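Long-range contact in YjbQ family protein (PDB 1VPH), which is of unknown function but belongs to the UPF0047 (YjbQ) family, forms a trimer and carries a potassium ion in the crystal: residues I46-C51 against V115-L120. Numbering follows the deposited sequence.
Sequences IKNGIC and VREGKL
Gly49 and Val115 form an antiparallel hydrogen-bonded pair, Gly49 N giving to Val115 O at 2.9 Å and Val115 N returning the bond to Gly49 O. Asn48 CA adds a CA-H...O contact to the same Val115 carbonyl. Beyond this pair the chain of 115-120 reverses through a type I' turn from Arg116 to Lys119, and Lys47 and Asn48 bind the turn itself. Gly118 N reaches Lys47 O at 2.8 Å, in the carbonyl plane and on a lone pair. Glu117 N gives a second bond, 2.8 Å to Asn48 OD1, nearly along the C=O axis although bent at the hydrogen (149°). Asn48 CB points away from 115-120, but with CG anti to the carbonyl carbon (chi1 -60°) the side chain turns back and OD1 comes to Glu117 N; ND2 binds the Glu149 carboxylate. An alanine in place of Asn48 would probably leave Glu117 N without this acceptor and the Glu149 carboxylate without this side-chain donor. Farther out, Lys47 CD lies 4.0 Å from Gly118 CA. On the buried side Val115 CG2 meets Cys51 CB at 3.7 Å, and Leu120 CD1 touches the same CB at 3.8 Å; Val37 and Val41 of helix 34-44 pack against this apolar group. Arg116 NH1 forms a salt bridge with Asp19 of the second subunit. Opposite Glu149 the chain accommodates two residues, Lys47 and Asn48, as a classic beta bulge, so the start of strand 49-55 joins a bulge on one side to a beta-hairpin closed by a type I' turn on the other, within the five-stranded antiparallel sheet.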
ATOM      1  N   ILE C  46       0.624  14.089  19.121  1.00 21.48           N
ATOM      2  CA  ILE C  46       0.060  14.624  17.877  1.00 20.16           C
ATOM      3  C   ILE C  46      -1.428  14.238  17.894  1.00 21.62           C
ATOM      4  O   ILE C  46      -1.764  13.106  18.260  1.00 23.42           O
ATOM      5  CB  ILE C  46       0.860  14.098  16.632  1.00 18.72           C
ATOM      6  CG1 ILE C  46       2.276  14.694  16.623  1.00 18.60           C
ATOM      7  CG2 ILE C  46       0.167  14.470  15.310  1.00 18.58           C
ATOM      8  CD1 ILE C  46       3.217  14.115  15.631  1.00 24.42           C
ATOM      9  N   LYS C  47      -2.299  15.173  17.543  1.00 19.49           N
ATOM     10  CA  LYS C  47      -3.754  14.936  17.550  1.00 22.44           C
ATOM     11  C   LYS C  47      -4.293  14.574  16.176  1.00 21.92           C
ATOM     12  O   LYS C  47      -5.225  13.805  16.069  1.00 21.74           O
ATOM     13  CB  LYS C  47      -4.500  16.152  18.111  1.00 24.65           C
ATOM     14  CG  LYS C  47      -4.028  16.561  19.491  1.00 25.51           C
ATOM     15  CD  LYS C  47      -4.126  15.467  20.557  1.00 26.03           C
ATOM     16  CE  LYS C  47      -3.710  16.001  21.963  1.00 27.27           C
ATOM     17  NZ  LYS C  47      -3.737  14.910  22.937  1.00 29.87           N
ATOM     18  N   ASN C  48      -3.772  15.222  15.138  1.00 18.45           N
ATOM     19  CA  ASN C  48      -4.325  15.091  13.793  1.00 18.50           C
ATOM     20  C   ASN C  48      -3.198  14.947  12.811  1.00 18.67           C
ATOM     21  O   ASN C  48      -2.333  15.801  12.715  1.00 20.02           O
ATOM     22  CB  ASN C  48      -5.142  16.331  13.475  1.00 21.27           C
ATOM     23  CG  ASN C  48      -6.250  16.515  14.433  1.00 22.42           C
ATOM     24  OD1 ASN C  48      -6.995  15.553  14.698  1.00 26.61           O
ATOM     25  ND2 ASN C  48      -6.347  17.727  15.041  1.00 21.06           N
ATOM     26  N   GLY C  49      -3.172  13.817  12.099  1.00 19.09           N
ATOM     27  CA  GLY C  49      -2.091  13.573  11.186  1.00 18.70           C
ATOM     28  C   GLY C  49      -2.179  12.175  10.629  1.00 18.63           C
ATOM     29  O   GLY C  49      -3.293  11.653  10.409  1.00 18.25           O
ATOM     30  N   ILE C  50      -1.019  11.584  10.409  1.00 17.86           N
ATOM     31  CA  ILE C  50      -0.940  10.249   9.884  1.00 18.26           C
ATOM     32  C   ILE C  50       0.023   9.421  10.713  1.00 18.69           C
ATOM     33  O   ILE C  50       0.893   9.950  11.412  1.00 19.18           O
ATOM     34  CB  ILE C  50      -0.526  10.202   8.390  1.00 19.14           C
ATOM     35  CG1 ILE C  50       0.810  10.894   8.161  1.00 22.23           C
ATOM     36  CG2 ILE C  50      -1.597  10.882   7.518  1.00 25.71           C
ATOM     37  CD1 ILE C  50       1.449  10.558   6.838  1.00 32.51           C
ATOM     38  N   CYS C  51      -0.166   8.106  10.658  1.00 16.91           N
ATOM     39  CA  CYS C  51       0.738   7.197  11.325  1.00 18.45           C
ATOM     40  C   CYS C  51       1.209   6.210  10.233  1.00 19.40           C
ATOM     41  O   CYS C  51       0.378   5.475   9.647  1.00 19.54           O
ATOM     42  CB  CYS C  51       0.050   6.492  12.455  1.00 19.28           C
ATOM     43  SG  CYS C  51       1.019   5.157  13.182  1.00 22.99           S
ATOM     44  N   VAL C 115      -4.658   9.618  11.938  1.00 17.44           N
ATOM     45  CA  VAL C 115      -4.655   9.941  13.354  1.00 18.18           C
ATOM     46  C   VAL C 115      -5.558  11.152  13.504  1.00 17.49           C
ATOM     47  O   VAL C 115      -5.372  12.149  12.835  1.00 16.80           O
ATOM     48  CB  VAL C 115      -3.225  10.218  13.870  1.00 18.09           C
ATOM     49  CG1 VAL C 115      -3.255  10.739  15.341  1.00 17.93           C
ATOM     50  CG2 VAL C 115      -2.385   8.984  13.760  1.00 20.18           C
ATOM     51  N   ARG C 116      -6.604  11.025  14.342  1.00 20.73           N
ATOM     52  CA  ARG C 116      -7.674  12.013  14.358  1.00 22.44           C
ATOM     53  C   ARG C 116      -8.153  12.217  15.767  1.00 24.40           C
ATOM     54  O   ARG C 116      -8.311  11.261  16.542  1.00 24.33           O
ATOM     55  CB  ARG C 116      -8.803  11.576  13.448  1.00 25.58           C
ATOM     56  CG  ARG C 116      -9.831  12.692  13.181  1.00 28.44           C
ATOM     57  CD  ARG C 116     -10.694  12.292  12.060  1.00 25.92           C
ATOM     58  NE  ARG C 116     -11.680  13.290  11.643  1.00 31.61           N
ATOM     59  CZ  ARG C 116     -12.633  13.037  10.748  1.00 25.09           C
ATOM     60  NH1 ARG C 116     -12.698  11.844  10.169  1.00 34.37           N
ATOM     61  NH2 ARG C 116     -13.530  13.961  10.408  1.00 30.80           N
ATOM     62  N   GLU C 117      -8.319  13.496  16.117  1.00 27.20           N
ATOM     63  CA  GLU C 117      -8.738  13.933  17.451  1.00 29.75           C
ATOM     64  C   GLU C 117      -8.035  13.068  18.454  1.00 27.48           C
ATOM     65  O   GLU C 117      -8.675  12.528  19.314  1.00 28.92           O
ATOM     66  CB  GLU C 117     -10.268  13.936  17.648  1.00 30.92           C
ATOM     67  CG  GLU C 117     -11.039  14.885  16.695  1.00 34.03           C
ATOM     68  CD  GLU C 117     -10.178  15.985  16.071  1.00 48.73           C
ATOM     69  OE1 GLU C 117     -10.000  17.052  16.711  1.00 60.66           O
ATOM     70  OE2 GLU C 117      -9.688  15.780  14.925  1.00 53.54           O
ATOM     71  N   GLY C 118      -6.727  12.869  18.243  1.00 28.13           N
ATOM     72  CA  GLY C 118      -5.832  12.094  19.147  1.00 26.90           C
ATOM     73  C   GLY C 118      -5.763  10.558  19.035  1.00 29.58           C
ATOM     74  O   GLY C 118      -4.962   9.895  19.749  1.00 30.94           O
ATOM     75  N   LYS C 119      -6.578   9.978  18.165  1.00 26.59           N
ATOM     76  CA  LYS C 119      -6.695   8.521  18.131  1.00 27.18           C
ATOM     77  C   LYS C 119      -6.233   7.961  16.774  1.00 24.73           C
ATOM     78  O   LYS C 119      -6.432   8.578  15.783  1.00 21.62           O
ATOM     79  CB  LYS C 119      -8.139   8.125  18.406  1.00 30.29           C
ATOM     80  N   LEU C 120      -5.674   6.756  16.769  1.00 23.74           N
ATOM     81  CA  LEU C 120      -5.495   6.027  15.530  1.00 23.79           C
ATOM     82  C   LEU C 120      -6.902   5.776  15.010  1.00 24.26           C
ATOM     83  O   LEU C 120      -7.768   5.315  15.762  1.00 22.48           O
ATOM     84  CB  LEU C 120      -4.796   4.680  15.783  1.00 27.57           C
ATOM     85  CG  LEU C 120      -3.949   3.909  14.809  1.00 27.70           C
ATOM     86  CD1 LEU C 120      -2.864   4.750  14.138  1.00 27.89           C
ATOM     87  CD2 LEU C 120      -3.351   2.639  15.535  1.00 25.89           C
TER